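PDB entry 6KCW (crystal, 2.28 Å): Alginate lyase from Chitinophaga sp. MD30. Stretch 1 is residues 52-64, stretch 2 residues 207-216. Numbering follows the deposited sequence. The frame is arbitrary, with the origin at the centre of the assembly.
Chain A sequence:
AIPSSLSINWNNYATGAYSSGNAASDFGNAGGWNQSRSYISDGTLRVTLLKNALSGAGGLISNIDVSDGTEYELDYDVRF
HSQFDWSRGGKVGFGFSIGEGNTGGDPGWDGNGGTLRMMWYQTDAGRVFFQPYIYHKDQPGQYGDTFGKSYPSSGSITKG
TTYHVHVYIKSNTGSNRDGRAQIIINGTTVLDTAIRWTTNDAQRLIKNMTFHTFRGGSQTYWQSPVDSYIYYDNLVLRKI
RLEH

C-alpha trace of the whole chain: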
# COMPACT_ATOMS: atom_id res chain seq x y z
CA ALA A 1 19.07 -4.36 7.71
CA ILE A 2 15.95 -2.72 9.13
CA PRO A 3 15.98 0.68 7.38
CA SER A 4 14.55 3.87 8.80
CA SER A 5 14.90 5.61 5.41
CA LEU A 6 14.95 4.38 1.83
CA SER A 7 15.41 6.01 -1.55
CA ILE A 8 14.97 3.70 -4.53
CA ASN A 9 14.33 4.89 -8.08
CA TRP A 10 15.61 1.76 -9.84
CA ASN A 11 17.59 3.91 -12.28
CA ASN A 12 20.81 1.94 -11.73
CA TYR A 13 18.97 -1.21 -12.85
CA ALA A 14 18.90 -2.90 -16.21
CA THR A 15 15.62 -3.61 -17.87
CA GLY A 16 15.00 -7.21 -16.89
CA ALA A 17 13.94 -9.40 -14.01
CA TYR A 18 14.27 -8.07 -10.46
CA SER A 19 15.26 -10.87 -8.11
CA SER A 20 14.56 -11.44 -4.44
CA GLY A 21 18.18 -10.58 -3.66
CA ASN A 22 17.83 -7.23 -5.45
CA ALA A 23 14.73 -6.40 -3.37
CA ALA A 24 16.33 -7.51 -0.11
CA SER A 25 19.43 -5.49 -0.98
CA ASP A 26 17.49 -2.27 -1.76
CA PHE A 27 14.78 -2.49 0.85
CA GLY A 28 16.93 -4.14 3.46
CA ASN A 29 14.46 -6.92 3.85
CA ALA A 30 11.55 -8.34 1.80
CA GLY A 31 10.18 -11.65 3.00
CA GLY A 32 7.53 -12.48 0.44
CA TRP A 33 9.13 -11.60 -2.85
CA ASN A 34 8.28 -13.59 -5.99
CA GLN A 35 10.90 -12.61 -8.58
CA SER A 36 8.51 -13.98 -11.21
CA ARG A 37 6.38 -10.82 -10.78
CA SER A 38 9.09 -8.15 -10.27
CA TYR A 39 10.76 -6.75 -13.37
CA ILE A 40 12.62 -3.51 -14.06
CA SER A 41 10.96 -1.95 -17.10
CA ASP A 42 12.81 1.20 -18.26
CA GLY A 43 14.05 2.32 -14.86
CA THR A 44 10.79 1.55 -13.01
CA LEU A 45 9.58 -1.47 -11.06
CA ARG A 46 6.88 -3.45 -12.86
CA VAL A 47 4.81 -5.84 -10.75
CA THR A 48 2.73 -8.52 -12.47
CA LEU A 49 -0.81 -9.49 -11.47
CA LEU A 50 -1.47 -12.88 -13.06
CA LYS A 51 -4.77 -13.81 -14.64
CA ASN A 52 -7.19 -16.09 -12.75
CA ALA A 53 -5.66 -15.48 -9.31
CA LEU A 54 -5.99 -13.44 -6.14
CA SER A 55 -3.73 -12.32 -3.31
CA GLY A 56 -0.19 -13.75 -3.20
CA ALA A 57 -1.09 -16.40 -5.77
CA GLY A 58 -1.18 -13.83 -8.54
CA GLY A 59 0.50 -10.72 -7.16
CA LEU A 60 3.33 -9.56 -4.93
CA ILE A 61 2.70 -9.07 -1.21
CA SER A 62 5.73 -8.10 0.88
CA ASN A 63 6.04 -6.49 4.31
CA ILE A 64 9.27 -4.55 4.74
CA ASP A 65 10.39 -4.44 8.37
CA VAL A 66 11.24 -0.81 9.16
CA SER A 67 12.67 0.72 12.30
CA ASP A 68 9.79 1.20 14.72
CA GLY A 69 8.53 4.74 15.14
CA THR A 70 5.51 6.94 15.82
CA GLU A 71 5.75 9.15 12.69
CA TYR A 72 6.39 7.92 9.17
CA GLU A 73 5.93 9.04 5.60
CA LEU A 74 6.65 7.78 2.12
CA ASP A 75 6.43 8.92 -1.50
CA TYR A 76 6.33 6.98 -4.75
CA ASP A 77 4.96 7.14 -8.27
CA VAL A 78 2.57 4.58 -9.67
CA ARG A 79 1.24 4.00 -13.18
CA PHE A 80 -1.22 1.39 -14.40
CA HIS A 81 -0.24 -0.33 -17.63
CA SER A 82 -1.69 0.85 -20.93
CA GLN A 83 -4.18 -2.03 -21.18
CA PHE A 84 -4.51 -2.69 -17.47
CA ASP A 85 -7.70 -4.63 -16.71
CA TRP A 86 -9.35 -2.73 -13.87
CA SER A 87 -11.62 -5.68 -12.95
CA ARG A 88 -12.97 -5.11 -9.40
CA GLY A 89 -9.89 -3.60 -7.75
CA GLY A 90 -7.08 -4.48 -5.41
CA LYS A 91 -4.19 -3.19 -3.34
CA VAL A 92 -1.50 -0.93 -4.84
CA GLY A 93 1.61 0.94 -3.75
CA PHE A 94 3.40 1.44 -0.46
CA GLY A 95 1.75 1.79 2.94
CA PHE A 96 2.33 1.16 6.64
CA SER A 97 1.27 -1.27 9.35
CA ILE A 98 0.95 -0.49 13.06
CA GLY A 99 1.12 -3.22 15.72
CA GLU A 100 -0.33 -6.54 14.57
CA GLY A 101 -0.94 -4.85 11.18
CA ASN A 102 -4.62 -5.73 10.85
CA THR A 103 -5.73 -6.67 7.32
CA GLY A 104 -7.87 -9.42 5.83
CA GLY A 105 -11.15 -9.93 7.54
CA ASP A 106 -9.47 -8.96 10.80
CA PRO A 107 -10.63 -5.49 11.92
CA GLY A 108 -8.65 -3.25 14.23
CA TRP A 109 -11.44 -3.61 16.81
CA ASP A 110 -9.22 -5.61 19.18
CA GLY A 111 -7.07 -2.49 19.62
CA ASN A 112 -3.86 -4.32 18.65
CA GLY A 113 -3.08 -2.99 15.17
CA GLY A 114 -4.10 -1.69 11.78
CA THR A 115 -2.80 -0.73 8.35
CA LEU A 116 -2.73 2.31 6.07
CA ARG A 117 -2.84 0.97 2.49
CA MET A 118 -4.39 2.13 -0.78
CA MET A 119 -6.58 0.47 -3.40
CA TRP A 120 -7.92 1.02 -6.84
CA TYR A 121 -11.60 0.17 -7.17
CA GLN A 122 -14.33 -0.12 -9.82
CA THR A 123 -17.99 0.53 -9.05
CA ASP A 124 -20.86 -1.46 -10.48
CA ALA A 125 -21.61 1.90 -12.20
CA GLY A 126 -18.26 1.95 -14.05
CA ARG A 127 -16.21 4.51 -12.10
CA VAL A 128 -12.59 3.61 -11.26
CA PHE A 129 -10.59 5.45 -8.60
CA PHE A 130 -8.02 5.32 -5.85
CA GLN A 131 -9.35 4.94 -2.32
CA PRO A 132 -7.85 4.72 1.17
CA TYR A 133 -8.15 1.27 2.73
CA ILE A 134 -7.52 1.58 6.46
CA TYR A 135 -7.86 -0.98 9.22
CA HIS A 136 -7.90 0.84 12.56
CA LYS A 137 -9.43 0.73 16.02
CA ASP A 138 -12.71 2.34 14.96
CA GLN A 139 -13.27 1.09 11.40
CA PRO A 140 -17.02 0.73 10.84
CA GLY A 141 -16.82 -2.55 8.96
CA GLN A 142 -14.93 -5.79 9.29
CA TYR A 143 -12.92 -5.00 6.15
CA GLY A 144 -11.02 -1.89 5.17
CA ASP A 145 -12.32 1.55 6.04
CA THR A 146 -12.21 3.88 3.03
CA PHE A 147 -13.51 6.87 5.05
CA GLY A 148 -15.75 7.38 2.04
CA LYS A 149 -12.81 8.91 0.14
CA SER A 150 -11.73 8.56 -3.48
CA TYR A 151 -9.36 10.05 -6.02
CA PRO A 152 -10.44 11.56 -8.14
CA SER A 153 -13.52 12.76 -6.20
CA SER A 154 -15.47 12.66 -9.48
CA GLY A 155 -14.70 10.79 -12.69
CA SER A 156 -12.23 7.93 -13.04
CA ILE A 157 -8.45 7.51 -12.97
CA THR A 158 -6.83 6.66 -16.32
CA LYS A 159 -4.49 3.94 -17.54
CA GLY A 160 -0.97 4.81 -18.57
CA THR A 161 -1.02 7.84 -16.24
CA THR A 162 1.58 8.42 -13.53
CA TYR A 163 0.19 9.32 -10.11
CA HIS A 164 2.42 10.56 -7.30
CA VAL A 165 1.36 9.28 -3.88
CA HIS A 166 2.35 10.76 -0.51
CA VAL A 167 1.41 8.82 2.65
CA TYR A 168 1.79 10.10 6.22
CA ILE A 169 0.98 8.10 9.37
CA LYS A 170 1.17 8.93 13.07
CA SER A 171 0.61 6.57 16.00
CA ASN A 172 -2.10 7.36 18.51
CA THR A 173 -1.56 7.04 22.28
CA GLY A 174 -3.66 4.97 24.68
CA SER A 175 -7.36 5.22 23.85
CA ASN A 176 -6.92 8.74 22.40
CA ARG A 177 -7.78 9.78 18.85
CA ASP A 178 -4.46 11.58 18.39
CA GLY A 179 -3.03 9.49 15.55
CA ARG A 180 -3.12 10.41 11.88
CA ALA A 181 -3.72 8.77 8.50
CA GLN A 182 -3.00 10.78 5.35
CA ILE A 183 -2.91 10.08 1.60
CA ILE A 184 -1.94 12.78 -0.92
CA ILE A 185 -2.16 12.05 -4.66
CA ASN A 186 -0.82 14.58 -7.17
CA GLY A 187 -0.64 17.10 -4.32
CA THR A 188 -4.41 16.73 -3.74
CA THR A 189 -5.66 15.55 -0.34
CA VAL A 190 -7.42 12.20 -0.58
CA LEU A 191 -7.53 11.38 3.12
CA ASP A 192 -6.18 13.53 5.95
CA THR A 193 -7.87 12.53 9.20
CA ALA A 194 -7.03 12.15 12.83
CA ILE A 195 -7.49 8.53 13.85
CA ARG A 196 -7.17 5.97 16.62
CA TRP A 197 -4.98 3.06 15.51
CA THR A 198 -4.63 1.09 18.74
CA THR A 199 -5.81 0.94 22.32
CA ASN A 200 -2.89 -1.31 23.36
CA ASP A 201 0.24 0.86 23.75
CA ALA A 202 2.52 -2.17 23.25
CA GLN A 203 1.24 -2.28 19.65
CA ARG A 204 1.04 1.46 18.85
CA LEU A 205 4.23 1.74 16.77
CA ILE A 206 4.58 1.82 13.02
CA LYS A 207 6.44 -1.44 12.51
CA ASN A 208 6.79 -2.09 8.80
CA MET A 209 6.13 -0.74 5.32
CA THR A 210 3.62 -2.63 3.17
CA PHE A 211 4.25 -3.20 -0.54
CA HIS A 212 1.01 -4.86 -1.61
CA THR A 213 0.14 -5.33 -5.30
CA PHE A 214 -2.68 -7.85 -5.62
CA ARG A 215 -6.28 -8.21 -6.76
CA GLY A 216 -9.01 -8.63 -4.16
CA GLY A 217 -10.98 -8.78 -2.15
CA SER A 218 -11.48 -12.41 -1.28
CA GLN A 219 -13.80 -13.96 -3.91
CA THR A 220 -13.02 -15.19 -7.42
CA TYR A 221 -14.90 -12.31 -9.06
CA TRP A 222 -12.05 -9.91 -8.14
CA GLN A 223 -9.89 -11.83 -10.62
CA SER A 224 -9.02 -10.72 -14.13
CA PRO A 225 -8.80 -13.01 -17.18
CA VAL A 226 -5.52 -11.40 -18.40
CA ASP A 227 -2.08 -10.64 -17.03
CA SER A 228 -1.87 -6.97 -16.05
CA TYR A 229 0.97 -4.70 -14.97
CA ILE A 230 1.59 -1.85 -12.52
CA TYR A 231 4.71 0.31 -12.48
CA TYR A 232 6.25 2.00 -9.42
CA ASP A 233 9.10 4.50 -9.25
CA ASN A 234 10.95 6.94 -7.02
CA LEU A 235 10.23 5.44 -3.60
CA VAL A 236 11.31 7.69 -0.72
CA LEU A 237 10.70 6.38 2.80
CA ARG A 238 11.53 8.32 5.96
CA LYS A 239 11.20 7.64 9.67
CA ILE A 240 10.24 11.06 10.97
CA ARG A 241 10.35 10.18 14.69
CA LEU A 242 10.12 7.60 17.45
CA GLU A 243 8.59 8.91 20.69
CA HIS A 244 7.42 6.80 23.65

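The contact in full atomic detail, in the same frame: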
# COMPACT_ATOMS: atom_id res chain seq x y z
N ASN A 52 -6.53 -14.99 -13.46
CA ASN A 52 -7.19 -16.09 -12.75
C ASN A 52 -6.55 -16.36 -11.38
O ASN A 52 -6.30 -17.51 -11.02
CB ASN A 52 -7.19 -17.37 -13.59
CG ASN A 52 -7.70 -17.16 -15.00
OD1 ASN A 52 -7.05 -17.55 -15.98
ND2 ASN A 52 -8.87 -16.53 -15.13
N ALA A 53 -6.25 -15.30 -10.63
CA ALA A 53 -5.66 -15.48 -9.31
C ALA A 53 -5.92 -14.25 -8.46
O ALA A 53 -6.18 -13.16 -8.97
CB ALA A 53 -4.16 -15.75 -9.38
N LEU A 54 -5.84 -14.47 -7.15
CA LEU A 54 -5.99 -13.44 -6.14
C LEU A 54 -4.75 -13.43 -5.25
O LEU A 54 -3.92 -14.33 -5.30
CB LEU A 54 -7.24 -13.68 -5.29
CG LEU A 54 -8.55 -13.71 -6.07
CD1 LEU A 54 -9.69 -14.03 -5.14
CD2 LEU A 54 -8.79 -12.38 -6.74
N SER A 55 -4.64 -12.37 -4.46
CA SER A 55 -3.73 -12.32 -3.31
C SER A 55 -2.25 -12.54 -3.68
O SER A 55 -1.75 -11.98 -4.66
CB SER A 55 -4.32 -13.19 -2.21
OG SER A 55 -3.36 -13.50 -1.21
N GLY A 56 -1.55 -13.36 -2.89
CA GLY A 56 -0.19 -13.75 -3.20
C GLY A 56 -0.09 -14.69 -4.38
O GLY A 56 0.96 -14.74 -5.04
N ALA A 57 -1.15 -15.44 -4.68
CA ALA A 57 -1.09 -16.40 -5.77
C ALA A 57 -0.84 -15.71 -7.10
O ALA A 57 -0.22 -16.30 -7.99
CB ALA A 57 -2.39 -17.20 -5.83
N GLY A 58 -1.31 -14.48 -7.26
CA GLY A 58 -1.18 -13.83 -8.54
C GLY A 58 -0.43 -12.52 -8.51
O GLY A 58 -0.14 -11.95 -9.56
N GLY A 59 -0.10 -12.02 -7.31
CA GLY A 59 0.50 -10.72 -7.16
C GLY A 59 1.78 -10.78 -6.36
O GLY A 59 2.46 -11.81 -6.30
N LEU A 60 2.11 -9.67 -5.72
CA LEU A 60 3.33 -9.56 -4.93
C LEU A 60 3.01 -8.83 -3.64
O LEU A 60 2.61 -7.65 -3.66
CB LEU A 60 4.43 -8.84 -5.73
CG LEU A 60 5.68 -8.40 -4.97
CD1 LEU A 60 6.51 -9.59 -4.58
CD2 LEU A 60 6.51 -7.44 -5.81
N ILE A 61 3.17 -9.52 -2.52
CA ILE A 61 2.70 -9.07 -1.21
C ILE A 61 3.87 -9.20 -0.25
O ILE A 61 4.16 -10.30 0.26
CB ILE A 61 1.49 -9.88 -0.71
CG1 ILE A 61 0.33 -9.81 -1.71
CG2 ILE A 61 1.05 -9.39 0.68
CD1 ILE A 61 -0.95 -10.44 -1.15
N SER A 62 4.56 -8.09 0.01
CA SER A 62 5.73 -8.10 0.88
C SER A 62 5.57 -7.05 1.97
O SER A 62 5.04 -5.97 1.73
CB SER A 62 7.03 -7.84 0.08
OG SER A 62 8.18 -8.16 0.86
N ASN A 63 6.01 -7.40 3.17
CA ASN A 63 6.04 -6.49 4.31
C ASN A 63 7.49 -6.19 4.63
O ASN A 63 8.24 -7.09 5.01
CB ASN A 63 5.32 -7.11 5.51
CG ASN A 63 3.93 -7.57 5.16
OD1 ASN A 63 3.14 -6.80 4.61
ND2 ASN A 63 3.62 -8.84 5.45
N ILE A 64 7.89 -4.93 4.48
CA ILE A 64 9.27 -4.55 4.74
C ILE A 64 9.36 -4.06 6.18
O ILE A 64 8.80 -3.02 6.54
CB ILE A 64 9.77 -3.48 3.77
CG1 ILE A 64 9.68 -3.97 2.33
CG2 ILE A 64 11.21 -3.15 4.09
CD1 ILE A 64 8.40 -3.61 1.63
N LYS A 207 5.47 -0.36 12.46
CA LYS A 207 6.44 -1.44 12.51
C LYS A 207 7.00 -1.83 11.15
O LYS A 207 8.17 -2.20 11.06
CB LYS A 207 5.82 -2.67 13.17
CG LYS A 207 5.79 -2.58 14.69
CD LYS A 207 5.16 -3.81 15.30
CE LYS A 207 5.66 -4.01 16.73
NZ LYS A 207 5.49 -2.78 17.58
N ASN A 208 6.20 -1.77 10.08
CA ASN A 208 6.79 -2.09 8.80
C ASN A 208 6.03 -1.40 7.68
O ASN A 208 4.90 -0.93 7.85
CB ASN A 208 6.91 -3.62 8.60
CG ASN A 208 5.58 -4.35 8.58
OD1 ASN A 208 4.64 -3.94 7.91
ND2 ASN A 208 5.53 -5.47 9.28
N MET A 209 6.70 -1.30 6.53
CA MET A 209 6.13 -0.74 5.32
C MET A 209 5.53 -1.85 4.46
O MET A 209 6.19 -2.88 4.22
CB MET A 209 7.20 0.04 4.55
CG MET A 209 6.73 0.56 3.21
SD MET A 209 8.02 1.32 2.21
CE MET A 209 9.09 -0.07 1.86
N THR A 210 4.29 -1.67 4.03
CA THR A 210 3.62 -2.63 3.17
C THR A 210 3.85 -2.29 1.71
O THR A 210 3.77 -1.13 1.31
CB THR A 210 2.12 -2.66 3.44
OG1 THR A 210 1.56 -1.37 3.15
CG2 THR A 210 1.82 -3.03 4.90
N PHE A 211 4.15 -3.31 0.92
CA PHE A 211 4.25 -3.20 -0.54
C PHE A 211 3.32 -4.26 -1.10
O PHE A 211 3.74 -5.38 -1.41
CB PHE A 211 5.68 -3.37 -1.02
CG PHE A 211 5.83 -3.24 -2.50
CD1 PHE A 211 4.95 -2.45 -3.24
CD2 PHE A 211 6.84 -3.91 -3.18
CE1 PHE A 211 5.08 -2.34 -4.61
CE2 PHE A 211 6.98 -3.80 -4.56
CZ PHE A 211 6.09 -3.02 -5.27
N HIS A 212 2.04 -3.91 -1.21
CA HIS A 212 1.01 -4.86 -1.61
C HIS A 212 0.51 -4.50 -3.00
O HIS A 212 0.01 -3.38 -3.22
CB HIS A 212 -0.14 -4.87 -0.60
CG HIS A 212 0.24 -5.44 0.73
ND1 HIS A 212 -0.68 -5.69 1.73
CD2 HIS A 212 1.44 -5.81 1.24
CE1 HIS A 212 -0.06 -6.19 2.78
NE2 HIS A 212 1.23 -6.26 2.52
N THR A 213 0.68 -5.43 -3.94
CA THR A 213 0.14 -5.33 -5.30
C THR A 213 -0.59 -6.63 -5.59
O THR A 213 0.04 -7.61 -6.00
CB THR A 213 1.23 -5.09 -6.33
OG1 THR A 213 2.08 -4.02 -5.91
CG2 THR A 213 0.61 -4.75 -7.68
N PHE A 214 -1.90 -6.65 -5.37
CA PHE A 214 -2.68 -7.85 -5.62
C PHE A 214 -4.15 -7.48 -5.83
O PHE A 214 -4.61 -6.42 -5.40
CB PHE A 214 -2.52 -8.86 -4.49
CG PHE A 214 -3.13 -8.43 -3.17
CD1 PHE A 214 -2.42 -7.63 -2.29
CD2 PHE A 214 -4.40 -8.89 -2.80
CE1 PHE A 214 -2.97 -7.28 -1.06
CE2 PHE A 214 -4.96 -8.53 -1.58
CZ PHE A 214 -4.24 -7.73 -0.71
N ARG A 215 -4.85 -8.36 -6.53
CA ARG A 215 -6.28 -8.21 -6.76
C ARG A 215 -7.07 -8.81 -5.59
O ARG A 215 -6.67 -9.83 -5.02
CB ARG A 215 -6.70 -8.87 -8.07
CG ARG A 215 -6.11 -8.25 -9.32
CD ARG A 215 -6.85 -8.74 -10.56
NE ARG A 215 -6.18 -8.32 -11.78
CZ ARG A 215 -6.46 -7.21 -12.46
NH1 ARG A 215 -7.42 -6.38 -12.05
NH2 ARG A 215 -5.79 -6.92 -13.56
N GLY A 216 -8.18 -8.18 -5.26
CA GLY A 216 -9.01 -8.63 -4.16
C GLY A 216 -8.94 -7.71 -2.96
O GLY A 216 -8.06 -6.86 -2.89
O HOH W 1 -3.31 -11.02 -7.08

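Residues 207-215 form a strand that runs antiparallel to strand 60-64, the two axes approaching to 4.6 Å with an angle of 156° between their directions. Together the two stretches bury 773 Å², and the pairing joins parts of the chain at least 144 residues apart in sequence.

K207, at the start of the stretch, makes no contact with stretch 1. The pairing begins beyond N208, at M209, which forms a hydrogen-bonded pair with I64: I64 N donates to M209 O at 2.7 Å, and M209 N donates to I64 O, also at 2.7 Å, although the position of that carbonyl oxygen is less certain. The side chains of this pair lie on the same face of the sheet, where I64 CD1 packs 3.6 Å from M209 CE. The same methyl, I64 CD1, also reaches F211 CB at 3.8 Å, so I64 bridges two successive residues of that face.

T210 faces N63 in a non-hydrogen-bonded pair, with their CA atoms 4.7 Å apart. Its contribution is small; T210 CG2 lies 4.0 Å from N63 OD1, an oxygen whose hydrogen-bonding partner is the next residue on that face, H212.

At F211 the backbone ladder resumes. F211 N donates to S62 O at 2.9 Å, and S62 N donates to F211 O at 3.2 Å with a nearly linear angle of 176°. The F211 side chain shares its face with L60, S62 and I64, and farther out along the side chain its ring meets L60, with F211 CE2 3.9 Å from L60 CD2.

H212 is opposite I61 in the next non-hydrogen-bonded pair, and here the side chains supply the interactions. The imidazole is held at its edge and covered on one face. H212 NE2 donates to N63 OD1 at 2.9 Å, close to the ring plane, while I61 CG2 sits over the ring 3.7 Å from the H212 centroid and only 17° off the normal, a CH-pi contact. The other ring nitrogen, ND1, is hydrogen-bonded elsewhere in the structure.

T213 closes the ladder with L60: L60 N donates to T213 O at 2.9 Å, and T213 N returns a bond to L60 O at 3.0 Å. T213 O is also approached by G59 CA at 3.4 Å in a CA-H...O contact. A CB on G59 would lie 2.3 Å from T213 O, so the close backbone approach leaves no room for a side chain.

The CA-to-CB bond of F214 points toward stretch 1. Its ring receives the other end of I61, whose CD1 lies over the face 3.7 Å from the F214 centroid; I61 thus makes CH-pi contacts with two aromatic rings through separate methyls.

Past the ladder, R215 is linked to S55 by backbone alone. S55 N donates to R215 O at 3.3 Å, and a water bridges the pair, donating to S55 O at 3.0 Å and accepting from R215 N at 3.1 Å. L54 CD2 packs 3.7 Å from R215 O.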